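Local atomic coordinates of HAD superfamily hydrolase (Brucella suis biovar 1, PDB entry 6NQ4), a protein that probably acts as a phosphatase of the haloacid dehalogenase superfamily, hydrolysing phosphate esters at a metal-dependent site. Residues A86-L91 with N96-V101; L175-A180 with R201-L206; A227-S230 with S235-K238; F40-G45 with L249-G254; Y153-E158 with V186-R191. All blocks are in the same frame, centred on the assembly; numbering follows the deposited sequence.

Interaction 1: residues A86-L91 with N96-V101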
# COMPACT_ATOMS: atom_id res chain seq x y z
N ALA A 86 1.65 -0.30 15.02
CA ALA A 86 2.68 -0.67 15.99
C ALA A 86 4.07 -0.43 15.42
O ALA A 86 4.96 0.09 16.12
CB ALA A 86 2.52 -2.14 16.38
N GLN A 87 4.28 -0.79 14.16
CA GLN A 87 5.58 -0.57 13.55
C GLN A 87 5.91 0.92 13.47
O GLN A 87 7.04 1.33 13.77
CB GLN A 87 5.64 -1.22 12.18
CG GLN A 87 6.92 -0.90 11.46
CD GLN A 87 6.93 -1.55 10.11
OE1 GLN A 87 5.89 -1.62 9.45
NE2 GLN A 87 8.11 -2.01 9.67
N MET A 88 4.93 1.75 13.09
CA MET A 88 5.15 3.19 13.07
C MET A 88 5.54 3.71 14.44
O MET A 88 6.42 4.56 14.56
CB MET A 88 3.89 3.92 12.59
CG MET A 88 3.66 3.82 11.09
SD MET A 88 2.48 5.05 10.52
CE MET A 88 1.08 4.55 11.45
N SER A 89 4.87 3.23 15.50
CA SER A 89 5.21 3.66 16.85
C SER A 89 6.64 3.29 17.20
O SER A 89 7.38 4.10 17.78
CB SER A 89 4.22 3.05 17.86
OG SER A 89 2.94 3.61 17.66
N LEU A 90 7.05 2.06 16.87
CA LEU A 90 8.44 1.64 17.12
C LEU A 90 9.43 2.52 16.37
O LEU A 90 10.54 2.76 16.87
CB LEU A 90 8.60 0.16 16.75
CG LEU A 90 8.01 -0.78 17.82
CD1 LEU A 90 7.59 -2.09 17.18
CD2 LEU A 90 9.05 -1.07 18.90
N LEU A 91 9.05 3.03 15.19
CA LEU A 91 9.90 3.91 14.39
C LEU A 91 9.79 5.37 14.80
O LEU A 91 10.42 6.22 14.17
CB LEU A 91 9.55 3.74 12.90
CG LEU A 91 9.88 2.37 12.33
CD1 LEU A 91 9.37 2.22 10.90
CD2 LEU A 91 11.40 2.13 12.42
N ASN A 96 -0.47 11.35 17.29
CA ASN A 96 -1.11 12.62 16.94
C ASN A 96 -0.78 13.10 15.52
O ASN A 96 -1.25 14.17 15.13
CB ASN A 96 -0.87 13.71 18.00
CG ASN A 96 0.58 14.17 18.07
OD1 ASN A 96 1.41 13.82 17.24
ND2 ASN A 96 0.89 14.99 19.09
N ALA A 97 -0.00 12.34 14.74
CA ALA A 97 0.28 12.71 13.36
C ALA A 97 -0.75 12.19 12.36
O ALA A 97 -0.67 12.53 11.18
CB ALA A 97 1.68 12.22 12.94
N TYR A 98 -1.69 11.36 12.80
CA TYR A 98 -2.66 10.80 11.87
C TYR A 98 -3.94 10.48 12.64
O TYR A 98 -3.94 10.38 13.87
CB TYR A 98 -2.09 9.55 11.17
CG TYR A 98 -1.65 8.46 12.14
CD1 TYR A 98 -0.38 8.47 12.70
CD2 TYR A 98 -2.53 7.44 12.51
CE1 TYR A 98 0.01 7.49 13.61
CE2 TYR A 98 -2.15 6.47 13.41
CZ TYR A 98 -0.88 6.49 13.97
OH TYR A 98 -0.52 5.50 14.86
N ASP A 99 -5.03 10.32 11.90
CA ASP A 99 -6.29 9.90 12.48
C ASP A 99 -6.53 8.41 12.37
O ASP A 99 -6.99 7.79 13.33
CB ASP A 99 -7.45 10.66 11.82
CG ASP A 99 -7.46 12.12 12.19
OD1 ASP A 99 -8.11 12.46 13.21
OD2 ASP A 99 -6.79 12.92 11.50
N ARG A 100 -6.19 7.81 11.22
CA ARG A 100 -6.43 6.40 11.00
C ARG A 100 -5.47 5.89 9.94
O ARG A 100 -4.97 6.67 9.12
CB ARG A 100 -7.89 6.12 10.60
CG ARG A 100 -8.52 5.08 11.50
CD ARG A 100 -9.94 4.71 11.12
NE ARG A 100 -10.93 5.34 11.98
CZ ARG A 100 -12.23 5.21 11.79
NH1 ARG A 100 -13.10 5.80 12.60
NH2 ARG A 100 -12.66 4.49 10.76
N VAL A 101 -5.20 4.58 9.99
CA VAL A 101 -4.42 3.87 8.98
C VAL A 101 -5.34 2.91 8.24
O VAL A 101 -6.11 2.18 8.88
CB VAL A 101 -3.25 3.11 9.62
CG1 VAL A 101 -2.48 2.31 8.57
CG2 VAL A 101 -2.30 4.07 10.33
O HOH W 1 2.08 5.45 15.49
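Met88 turns its terminal methyl back with a bend at chi3 (-61°), and Tyr98 sets its ring between its own backbone N and carbonyl carbon (chi1 58°); together these torsions bring Met88 CE over one face of the Tyr98 ring. The methyl carbon Met88 CE stands 4.1 Å from the ring centroid and is closest to the phenol end of the ring, with Met88 CE to Tyr98 CZ at 3.7 Å. It is a CH-pi contact, and the sulfur follows obliquely, Met88 SD lying 5.1 Å from the same centroid as in a Met-aromatic pair. The same methyl also meets Val101 CG2, with 3.6 Å between Met88 CE and that branch. At the ring edge a water lies in the Tyr98 plane, 2.7 Å from Tyr98 OH and 3.0 Å from Ser89 OG, so it bridges the helix to the loop before strand 100-103. Helix 81-90 is the crossover helix of the beta-alpha-beta unit joining strands 70-75 and 100-103, and Leu73 touches both Met88 and Tyr98. The chemistry is therefore divided: methyl and sulfur supply dispersion and weak CH-pi and sulfur-aromatic attraction, while the phenol oxygen turns to a bridging water.

Interaction 2: residues L175-A180 with R201-L206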
# COMPACT_ATOMS: atom_id res chain seq x y z
N LEU A 175 -5.44 -21.73 -10.28
CA LEU A 175 -5.83 -21.21 -8.97
C LEU A 175 -5.92 -19.69 -9.01
O LEU A 175 -5.09 -19.02 -9.62
CB LEU A 175 -4.81 -21.63 -7.90
CG LEU A 175 -4.65 -23.14 -7.69
CD1 LEU A 175 -3.78 -23.43 -6.48
CD2 LEU A 175 -6.00 -23.82 -7.54
N PRO A 176 -6.92 -19.11 -8.37
CA PRO A 176 -6.97 -17.65 -8.25
C PRO A 176 -5.91 -17.19 -7.26
O PRO A 176 -5.61 -17.87 -6.27
CB PRO A 176 -8.38 -17.38 -7.73
CG PRO A 176 -8.76 -18.62 -6.99
CD PRO A 176 -8.06 -19.77 -7.69
N PHE A 177 -5.35 -16.02 -7.54
CA PHE A 177 -4.18 -15.50 -6.81
C PHE A 177 -4.55 -14.13 -6.24
O PHE A 177 -4.60 -13.15 -6.98
CB PHE A 177 -3.02 -15.38 -7.81
CG PHE A 177 -1.66 -15.04 -7.22
CD1 PHE A 177 -1.33 -13.74 -6.86
CD2 PHE A 177 -0.67 -16.02 -7.16
CE1 PHE A 177 -0.05 -13.43 -6.39
CE2 PHE A 177 0.60 -15.72 -6.69
CZ PHE A 177 0.92 -14.42 -6.31
N ILE A 178 -4.80 -14.06 -4.94
CA ILE A 178 -5.07 -12.78 -4.28
C ILE A 178 -3.73 -12.15 -3.91
O ILE A 178 -2.90 -12.77 -3.24
CB ILE A 178 -5.94 -12.97 -3.03
CG1 ILE A 178 -7.33 -13.43 -3.41
CG2 ILE A 178 -6.03 -11.70 -2.23
CD1 ILE A 178 -8.16 -13.90 -2.22
N CYS A 179 -3.50 -10.91 -4.36
CA CYS A 179 -2.28 -10.18 -4.06
C CYS A 179 -2.60 -9.15 -2.99
O CYS A 179 -3.39 -8.22 -3.24
CB CYS A 179 -1.76 -9.47 -5.31
SG CYS A 179 -0.33 -8.39 -4.99
N ALA A 180 -1.98 -9.28 -1.81
CA ALA A 180 -2.27 -8.38 -0.70
C ALA A 180 -1.44 -7.10 -0.71
O ALA A 180 -1.67 -6.22 0.14
CB ALA A 180 -2.08 -9.09 0.65
N ARG A 201 2.66 -9.86 -10.63
CA ARG A 201 2.94 -9.48 -12.02
C ARG A 201 3.40 -10.69 -12.81
O ARG A 201 2.97 -10.90 -13.95
CB ARG A 201 3.99 -8.37 -12.07
CG ARG A 201 4.28 -7.89 -13.50
CD ARG A 201 5.11 -6.62 -13.53
NE ARG A 201 4.39 -5.46 -13.01
CZ ARG A 201 4.94 -4.25 -12.88
NH1 ARG A 201 6.20 -4.06 -13.24
NH2 ARG A 201 4.23 -3.23 -12.40
N GLU A 202 4.27 -11.51 -12.21
CA GLU A 202 4.73 -12.71 -12.89
C GLU A 202 3.58 -13.69 -13.11
O GLU A 202 3.47 -14.31 -14.18
CB GLU A 202 5.83 -13.38 -12.06
CG GLU A 202 7.15 -12.62 -12.07
CD GLU A 202 7.68 -12.45 -13.48
OE1 GLU A 202 7.57 -13.40 -14.29
OE2 GLU A 202 8.17 -11.35 -13.79
N TYR A 203 2.69 -13.82 -12.12
CA TYR A 203 1.56 -14.72 -12.28
C TYR A 203 0.66 -14.27 -13.41
O TYR A 203 0.22 -15.08 -14.24
CB TYR A 203 0.79 -14.81 -10.97
CG TYR A 203 -0.12 -16.03 -10.85
CD1 TYR A 203 0.42 -17.31 -10.71
CD2 TYR A 203 -1.52 -15.90 -10.84
CE1 TYR A 203 -0.40 -18.43 -10.56
CE2 TYR A 203 -2.34 -17.03 -10.71
CZ TYR A 203 -1.77 -18.29 -10.56
OH TYR A 203 -2.56 -19.40 -10.41
N GLY A 204 0.38 -12.97 -13.49
CA GLY A 204 -0.40 -12.45 -14.60
C GLY A 204 0.26 -12.67 -15.94
O GLY A 204 -0.42 -12.98 -16.93
N GLN A 205 1.58 -12.52 -16.01
CA GLN A 205 2.29 -12.73 -17.27
C GLN A 205 2.20 -14.19 -17.72
O GLN A 205 2.24 -14.47 -18.92
CB GLN A 205 3.75 -12.29 -17.11
CG GLN A 205 4.62 -12.41 -18.36
CD GLN A 205 4.44 -11.27 -19.35
OE1 GLN A 205 3.92 -10.20 -19.02
NE2 GLN A 205 4.89 -11.49 -20.59
N LEU A 206 2.09 -15.12 -16.77
CA LEU A 206 1.85 -16.52 -17.11
C LEU A 206 0.43 -16.78 -17.57
O LEU A 206 0.13 -17.90 -18.02
CB LEU A 206 2.16 -17.42 -15.89
CG LEU A 206 3.59 -17.45 -15.37
CD1 LEU A 206 3.67 -18.19 -14.04
CD2 LEU A 206 4.53 -18.09 -16.42
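Phe177 and Tyr203 stack face to face with a sideslip, an offset pair whose centroids are 4.7 Å apart and whose planes are inclined by 26°. Phe177 CD2 sits 3.7 Å above the plane of the Tyr203 ring, over its centre, and Tyr203 CB lies in turn over the rim of the Phe177 ring. The tightest packing is at the root of the phenylalanine, where Phe177 CB is 3.4 Å from Tyr203 CE2. Beyond the stack the tyrosine reaches across to Leu175, just before strand 177-179: its hydroxyl donates to the backbone carbonyl, Tyr203 OH to Leu175 O being 2.7 Å. The donor meets the oxygen with a C=O...donor angle of 135° and stands slightly off the carbonyl plane (16°). This bond fixes the far end of the phenol, so the ring is held by its face and by its hydroxyl at once.

Both side chains have CG anti to the backbone N, which sends the Tyr203 ring from helix 196-205 toward the strand and the Phe177 ring out to meet it. Phe177 is itself held in the sheet by backbone bonds to Arg209 and Leu211, and its side chain also touches Leu167 and Val147. Tyr203 also touches Arg171 of helix 164-172. The contact thus lies between strand 177-179, an inner strand of the five-stranded parallel sheet with 146-149 and 210-212 beside it, and helix 196-205, which packs on that sheet and precedes strand 210-212, with helix 164-172 alongside.

Interaction 3: residues A227-S230 with S235-K238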
# COMPACT_ATOMS: atom_id res chain seq x y z
N ALA A 227 -13.55 5.89 6.13
CA ALA A 227 -12.90 6.30 7.37
C ALA A 227 -13.02 7.80 7.60
O ALA A 227 -13.37 8.23 8.70
CB ALA A 227 -11.44 5.83 7.37
N VAL A 228 -12.75 8.62 6.57
CA VAL A 228 -12.87 10.07 6.70
C VAL A 228 -14.31 10.46 7.01
O VAL A 228 -14.57 11.35 7.83
CB VAL A 228 -12.41 10.78 5.41
CG1 VAL A 228 -12.66 12.29 5.54
CG2 VAL A 228 -10.99 10.51 5.12
N GLU A 229 -15.27 9.84 6.31
CA GLU A 229 -16.65 10.25 6.48
C GLU A 229 -17.15 9.91 7.87
O GLU A 229 -17.91 10.67 8.48
CB GLU A 229 -17.52 9.64 5.37
CG GLU A 229 -17.18 10.26 4.02
CD GLU A 229 -18.09 9.84 2.90
OE1 GLU A 229 -18.61 8.69 2.94
OE2 GLU A 229 -18.28 10.66 1.97
N SER A 230 -16.68 8.79 8.41
CA SER A 230 -17.05 8.47 9.79
C SER A 230 -16.40 9.44 10.77
O SER A 230 -17.06 9.91 11.70
CB SER A 230 -16.67 7.02 10.11
OG SER A 230 -17.10 6.71 11.43
N SER A 235 -20.68 13.36 4.68
CA SER A 235 -20.05 13.15 3.38
C SER A 235 -18.88 14.10 3.20
O SER A 235 -18.92 15.25 3.63
CB SER A 235 -21.08 13.37 2.27
OG SER A 235 -22.10 12.39 2.33
N VAL A 236 -17.81 13.60 2.58
CA VAL A 236 -16.64 14.41 2.26
C VAL A 236 -16.47 14.31 0.75
O VAL A 236 -16.21 13.22 0.22
CB VAL A 236 -15.39 13.92 3.00
CG1 VAL A 236 -14.17 14.75 2.61
CG2 VAL A 236 -15.61 14.00 4.51
N ASP A 237 -16.63 15.44 0.07
CA ASP A 237 -16.53 15.45 -1.38
C ASP A 237 -15.08 15.28 -1.83
O ASP A 237 -14.14 15.70 -1.16
CB ASP A 237 -17.07 16.76 -1.94
CG ASP A 237 -18.54 16.94 -1.65
OD1 ASP A 237 -19.22 15.94 -1.33
OD2 ASP A 237 -19.02 18.08 -1.75
N LYS A 238 -14.93 14.66 -2.99
CA LYS A 238 -13.59 14.32 -3.46
C LYS A 238 -12.73 15.55 -3.73
O LYS A 238 -11.51 15.49 -3.57
CB LYS A 238 -13.68 13.41 -4.66
CG LYS A 238 -14.15 12.06 -4.23
CD LYS A 238 -14.26 11.16 -5.38
CE LYS A 238 -14.70 9.81 -4.90
NZ LYS A 238 -14.70 8.86 -6.02
O HOH W 2 -21.33 9.32 2.09
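The carboxylate of Glu229 is the flat group here, and its two oxygens have different partners: OE2 takes the backbone N-H of Val236, and OE1 takes a water that also reaches Ser235. The bond from Val236 N to Glu229 OE2 is 3.0 Å long and nearly straight (166°), arriving on the anti side with the donor 20° out of the carboxylate plane. Ser235 CA brushes the same oxygen, 3.4 Å from Glu229 OE2. The water donates to Glu229 OE1 at 2.9 Å and is also 3.2 Å from Ser235 OG, linking the serine hydroxyl to the glutamate. The Glu229 chain is extended beyond CG and runs alongside Val236, antiparallel to it, as far as that N-H.

Beside this polar pair Val228, in one of its two conformers, meets Val236 branch to branch, roughly at a right angle, with Val228 CG1 to Val236 CG2 at 3.6 Å. Val228 also touches Ile72 and Phe40 of the six-stranded sheet, so the valines pack where helix 218-232 faces the strands. The carboxylate accepts a backbone N-H of the loop leading to strand 241-245 and so ties that loop to the helix, while the valines add an apolar contact next to it.

Interaction 4: residues F40-G45 with L249-G254. With NA (sodium ion), chain H; PO4 (phosphate ion), chain G.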
# COMPACT_ATOMS: atom_id res chain seq x y z
N PHE A 40 -5.18 11.75 2.14
CA PHE A 40 -4.82 10.33 2.08
C PHE A 40 -3.32 10.30 1.81
O PHE A 40 -2.88 10.63 0.70
CB PHE A 40 -5.55 9.60 0.93
CG PHE A 40 -7.06 9.46 1.09
CD1 PHE A 40 -7.73 9.86 2.24
CD2 PHE A 40 -7.80 8.93 0.04
CE1 PHE A 40 -9.13 9.72 2.34
CE2 PHE A 40 -9.18 8.78 0.13
CZ PHE A 40 -9.84 9.17 1.28
N CYS A 41 -2.53 9.92 2.81
CA CYS A 41 -1.07 10.02 2.72
C CYS A 41 -0.41 8.65 2.71
O CYS A 41 -0.67 7.82 3.58
CB CYS A 41 -0.52 10.88 3.87
SG CYS A 41 1.25 11.28 3.71
N ASP A 42 0.50 8.47 1.75
CA ASP A 42 1.35 7.29 1.65
C ASP A 42 2.24 7.15 2.90
O ASP A 42 2.54 8.14 3.58
CB ASP A 42 2.25 7.59 0.44
CG ASP A 42 3.00 6.41 -0.06
OD1 ASP A 42 2.61 5.28 0.26
OD2 ASP A 42 3.98 6.65 -0.80
N VAL A 43 2.66 5.92 3.19
CA VAL A 43 3.52 5.65 4.35
C VAL A 43 4.98 5.39 3.96
O VAL A 43 5.86 6.23 4.20
CB VAL A 43 2.93 4.53 5.25
CG1 VAL A 43 3.89 4.22 6.41
CG2 VAL A 43 1.54 4.94 5.80
N TRP A 44 5.27 4.25 3.33
CA TRP A 44 6.67 3.94 2.99
C TRP A 44 7.22 4.93 1.97
O TRP A 44 6.60 5.20 0.93
CB TRP A 44 6.79 2.52 2.45
CG TRP A 44 7.09 1.52 3.51
CD1 TRP A 44 8.31 0.99 3.83
CD2 TRP A 44 6.16 0.94 4.42
NE1 TRP A 44 8.20 0.09 4.84
CE2 TRP A 44 6.88 0.03 5.23
CE3 TRP A 44 4.78 1.07 4.60
CZ2 TRP A 44 6.27 -0.73 6.23
CZ3 TRP A 44 4.17 0.32 5.60
CH2 TRP A 44 4.91 -0.57 6.40
N GLY A 45 8.38 5.48 2.28
CA GLY A 45 9.01 6.45 1.43
C GLY A 45 8.59 7.87 1.66
O GLY A 45 9.17 8.79 1.05
N LEU A 249 2.53 4.75 -10.18
CA LEU A 249 1.55 3.72 -10.55
C LEU A 249 0.69 3.25 -9.39
O LEU A 249 -0.21 2.43 -9.61
CB LEU A 249 2.24 2.52 -11.20
CG LEU A 249 2.93 2.75 -12.55
CD1 LEU A 249 3.14 1.43 -13.26
CD2 LEU A 249 2.12 3.69 -13.40
N THR A 250 0.95 3.72 -8.17
CA THR A 250 0.11 3.41 -7.01
C THR A 250 -0.57 4.68 -6.52
O THR A 250 -1.78 4.84 -6.73
CB THR A 250 0.91 2.73 -5.89
OG1 THR A 250 2.08 3.52 -5.59
CG2 THR A 250 1.35 1.32 -6.28
N ASP A 251 0.17 5.60 -5.90
CA ASP A 251 -0.44 6.78 -5.28
C ASP A 251 -1.00 7.76 -6.30
O ASP A 251 -2.10 8.29 -6.12
CB ASP A 251 0.61 7.51 -4.44
CG ASP A 251 1.25 6.61 -3.42
OD1 ASP A 251 0.52 6.20 -2.50
OD2 ASP A 251 2.45 6.30 -3.55
N VAL A 252 -0.23 8.06 -7.35
CA VAL A 252 -0.70 9.07 -8.31
C VAL A 252 -1.86 8.53 -9.14
O VAL A 252 -2.92 9.15 -9.23
CB VAL A 252 0.46 9.58 -9.19
CG1 VAL A 252 -0.07 10.58 -10.23
CG2 VAL A 252 1.56 10.21 -8.33
N LYS A 253 -1.65 7.36 -9.75
CA LYS A 253 -2.72 6.75 -10.52
C LYS A 253 -3.94 6.47 -9.65
O LYS A 253 -5.08 6.69 -10.08
CB LYS A 253 -2.22 5.46 -11.17
CG LYS A 253 -3.29 4.74 -11.97
CD LYS A 253 -2.74 3.49 -12.65
CE LYS A 253 -3.87 2.64 -13.19
NZ LYS A 253 -4.80 3.43 -14.04
N GLY A 254 -3.73 5.99 -8.42
CA GLY A 254 -4.86 5.65 -7.57
C GLY A 254 -5.70 6.86 -7.22
O GLY A 254 -6.93 6.84 -7.32
NA NA H . 5.65 4.92 -1.21
P PO4 G . 3.25 2.31 0.59
O1 PO4 G . 4.13 3.33 -0.13
O2 PO4 G . 3.19 2.62 2.08
O3 PO4 G . 4.09 1.04 0.37
O4 PO4 G . 1.92 2.17 -0.10
O HOH W 3 4.18 4.31 -3.13
O HOH W 4 7.18 2.98 -1.37
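Asp42 and Asp251 bring their carboxylates together beside the metal. From the backbone of Asp42, CB lies 3.7 Å from Asp251 OD1, and CG, anti to the backbone N (chi1 -167°), carries the carboxylate toward the metal and the phosphate. Asp42 OD1 turns to the phosphate side, where the modelled separation from phosphorus is too short to interpret with confidence; it also forms a salt bridge with Lys215. Asp42 OD2 binds the sodium ion at 2.4 Å and at the same time stands 3.2 Å from Asp251 OD2, acceptor against acceptor. The two side chains cross at about a right angle, with the carboxylate planes 52° apart. A water donates to Asp251 OD2 at 2.7 Å and also binds sodium, and Gly247 N donates to the same oxygen.

Trp44 O is another sodium ligand, at 2.4 Å from the ion. Trp44 N donates to phosphate O2 at 2.9 Å in a fairly straight bond (162°). Phosphate O1, a second water and Asp246 complete the coordination. The phosphate, probably from the crystallisation liquor, is also hydrogen-bonded by Thr75, Asn76 and Lys215. HAD phosphatases carry their nucleophilic aspartate just after the first core strand, here 38-41, and Asp42 is consistent with that role. Lys215 salt-bridges both Asp42 OD1 and Asp251 OD1 while sodium takes Asp42 OD2, so cations meet both oxygens of Asp42.

Interaction 5: residues Y153-E158 with V186-R191. With EDO (1,2-ethanediol), chain F.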
# COMPACT_ATOMS: atom_id res chain seq x y z
N TYR A 153 8.50 -15.47 0.94
CA TYR A 153 8.75 -16.21 2.18
C TYR A 153 9.92 -15.62 2.97
O TYR A 153 9.86 -15.51 4.20
CB TYR A 153 9.01 -17.69 1.90
CG TYR A 153 7.79 -18.42 1.41
CD1 TYR A 153 6.67 -18.55 2.22
CD2 TYR A 153 7.75 -18.98 0.13
CE1 TYR A 153 5.54 -19.21 1.77
CE2 TYR A 153 6.63 -19.64 -0.32
CZ TYR A 153 5.52 -19.76 0.50
OH TYR A 153 4.41 -20.42 0.02
N ASP A 154 11.01 -15.26 2.29
CA ASP A 154 12.16 -14.63 2.94
C ASP A 154 12.65 -13.53 2.00
O ASP A 154 13.51 -13.77 1.13
CB ASP A 154 13.26 -15.62 3.28
CG ASP A 154 14.44 -14.95 3.98
OD1 ASP A 154 14.48 -13.70 4.05
OD2 ASP A 154 15.32 -15.66 4.49
N ASP A 155 12.12 -12.33 2.18
CA ASP A 155 12.35 -11.26 1.23
C ASP A 155 13.71 -10.60 1.38
O ASP A 155 14.02 -9.69 0.60
CB ASP A 155 11.21 -10.23 1.28
CG ASP A 155 11.12 -9.48 2.60
OD1 ASP A 155 12.05 -9.55 3.45
OD2 ASP A 155 10.08 -8.81 2.79
N GLU A 156 14.52 -11.01 2.34
CA GLU A 156 15.87 -10.47 2.41
C GLU A 156 16.85 -11.24 1.53
O GLU A 156 17.93 -10.72 1.24
CB GLU A 156 16.37 -10.41 3.86
CG GLU A 156 15.64 -9.39 4.73
CD GLU A 156 16.08 -7.94 4.51
OE1 GLU A 156 16.99 -7.68 3.68
OE2 GLU A 156 15.52 -7.04 5.18
N VAL A 157 16.49 -12.44 1.08
CA VAL A 157 17.41 -13.24 0.27
C VAL A 157 16.81 -13.73 -1.03
O VAL A 157 17.57 -14.09 -1.95
CB VAL A 157 18.01 -14.42 1.07
CG1 VAL A 157 18.57 -13.95 2.40
CG2 VAL A 157 16.97 -15.50 1.27
N GLU A 158 15.49 -13.79 -1.18
CA GLU A 158 14.86 -14.38 -2.35
C GLU A 158 14.54 -13.32 -3.38
O GLU A 158 14.45 -12.13 -3.08
CB GLU A 158 13.57 -15.10 -1.93
CG GLU A 158 13.84 -16.29 -1.01
CD GLU A 158 12.58 -16.86 -0.38
OE1 GLU A 158 11.49 -16.23 -0.48
OE2 GLU A 158 12.70 -17.95 0.24
N VAL A 186 9.75 -2.26 -2.33
CA VAL A 186 9.61 -1.28 -1.26
C VAL A 186 11.00 -1.02 -0.69
O VAL A 186 11.88 -1.89 -0.73
CB VAL A 186 8.63 -1.76 -0.16
CG1 VAL A 186 9.22 -2.93 0.63
CG2 VAL A 186 8.21 -0.62 0.79
N GLU A 187 11.19 0.16 -0.15
CA GLU A 187 12.44 0.42 0.54
C GLU A 187 12.42 -0.19 1.93
O GLU A 187 11.36 -0.36 2.56
CB GLU A 187 12.73 1.92 0.61
CG GLU A 187 11.65 2.71 1.32
CD GLU A 187 10.62 3.24 0.36
OE1 GLU A 187 9.57 2.56 0.15
OE2 GLU A 187 10.87 4.35 -0.21
N ARG A 188 13.59 -0.54 2.41
CA ARG A 188 13.79 -0.96 3.79
C ARG A 188 15.14 -0.38 4.19
O ARG A 188 16.19 -0.95 3.86
CB ARG A 188 13.75 -2.48 3.94
CG ARG A 188 13.63 -2.91 5.41
CD ARG A 188 13.42 -4.42 5.51
NE ARG A 188 12.09 -4.80 5.04
CZ ARG A 188 11.77 -6.02 4.61
NH1 ARG A 188 12.68 -6.98 4.62
NH2 ARG A 188 10.54 -6.27 4.19
N GLY A 189 15.11 0.79 4.82
CA GLY A 189 16.31 1.56 4.99
C GLY A 189 16.94 1.77 3.63
O GLY A 189 16.28 2.19 2.68
N PRO A 190 18.22 1.41 3.50
CA PRO A 190 18.93 1.61 2.23
C PRO A 190 18.64 0.55 1.18
O PRO A 190 19.08 0.72 0.04
CB PRO A 190 20.41 1.52 2.65
CG PRO A 190 20.37 0.50 3.76
CD PRO A 190 19.11 0.85 4.53
N ARG A 191 17.95 -0.53 1.53
CA ARG A 191 17.74 -1.65 0.62
C ARG A 191 16.43 -1.49 -0.16
O ARG A 191 15.51 -0.78 0.26
CB ARG A 191 17.71 -2.97 1.42
CG ARG A 191 19.06 -3.32 2.06
CD ARG A 191 19.11 -4.68 2.79
NE ARG A 191 18.04 -4.85 3.78
CZ ARG A 191 17.96 -4.20 4.94
NH1 ARG A 191 18.88 -3.31 5.28
NH2 ARG A 191 16.94 -4.43 5.75
C1 EDO F . 16.32 -9.39 -1.69
O1 EDO F . 16.36 -10.21 -2.87
C2 EDO F . 15.32 -8.26 -1.91
O2 EDO F . 13.97 -8.75 -1.76
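Arg188 and Asp155 make the firm part of this contact. The guanidinium grips the carboxylate end-on with two nitrogens: Arg188 NH1 to Asp155 OD1 is 2.9 Å and nearly straight (172°), and Arg188 NH2 to Asp155 OD2 is also 2.9 Å. Both oxygens lie in or close to the guanidinium plane, although the carboxylate is turned 45° against it. Glu156 adds a third bond, with Arg188 NH1 to Glu156 OE2 at 2.9 Å, so this one nitrogen serves two acids. Ile193 of the neighbouring strand touches the side chains of Asp155, Glu156 and Arg188.

Arg188 ends one strand of the hairpin 185-188/191-194 and opens its type II' turn, Arg188 to Arg191, with Gly189 at positive phi; on the facing loop, Asp154 OD1 accepts from Glu156 N in an Asx turn within the loop that carries the two acids. Asp155, Glu156, Arg188 and Arg191 form a salt-bridge network that docks the hairpin turn on the loop between strand 146-149 and helix 164-172.

Toward solvent the grip is less straight. Arg191 holds Glu156 side-on, Arg191 NE to Glu156 OE1 at 3.0 Å (138°) and Arg191 NH2 to Glu156 OE2 at 3.0 Å, both oxygens being tilted from its guanidinium plane. Glu156 OE2 thus takes the two arginines from opposite faces of its carboxylate. Arg191 NH2 has a further salt bridge to Glu51. A 1,2-ethanediol molecule, probably from the crystallisation liquor, donates to the backbone oxygens of Asp155 and Glu158, its O1 lying 2.7 Å from Glu158 O, and is also hydrogen-bonded to Trp194 N of the hairpin.

The sodium and phosphate site of interaction 4 is the reference point, and three other contacts touch its segments. Interaction 1 does so through Gln87 OE1, 3.4 Å from Trp44 CZ2; interaction 3 through Val228, which in one conformer packs on Phe40; and interaction 5 through Glu187 OE2, 3.2 Å from Gly45 CA. Interactions 1 and 4 share the six-stranded sheet, whereas interaction 2 belongs to the five-stranded sheet, its centre about 22 Å from that of interaction 4. Interaction 5 lies at the side of the site, the side chain of Arg188 about 12 Å from the sodium, where its hairpin also contacts Trp44. Interactions 3 and 5 are far apart, about 35 Å between centres, on opposite sides of the chain's centre.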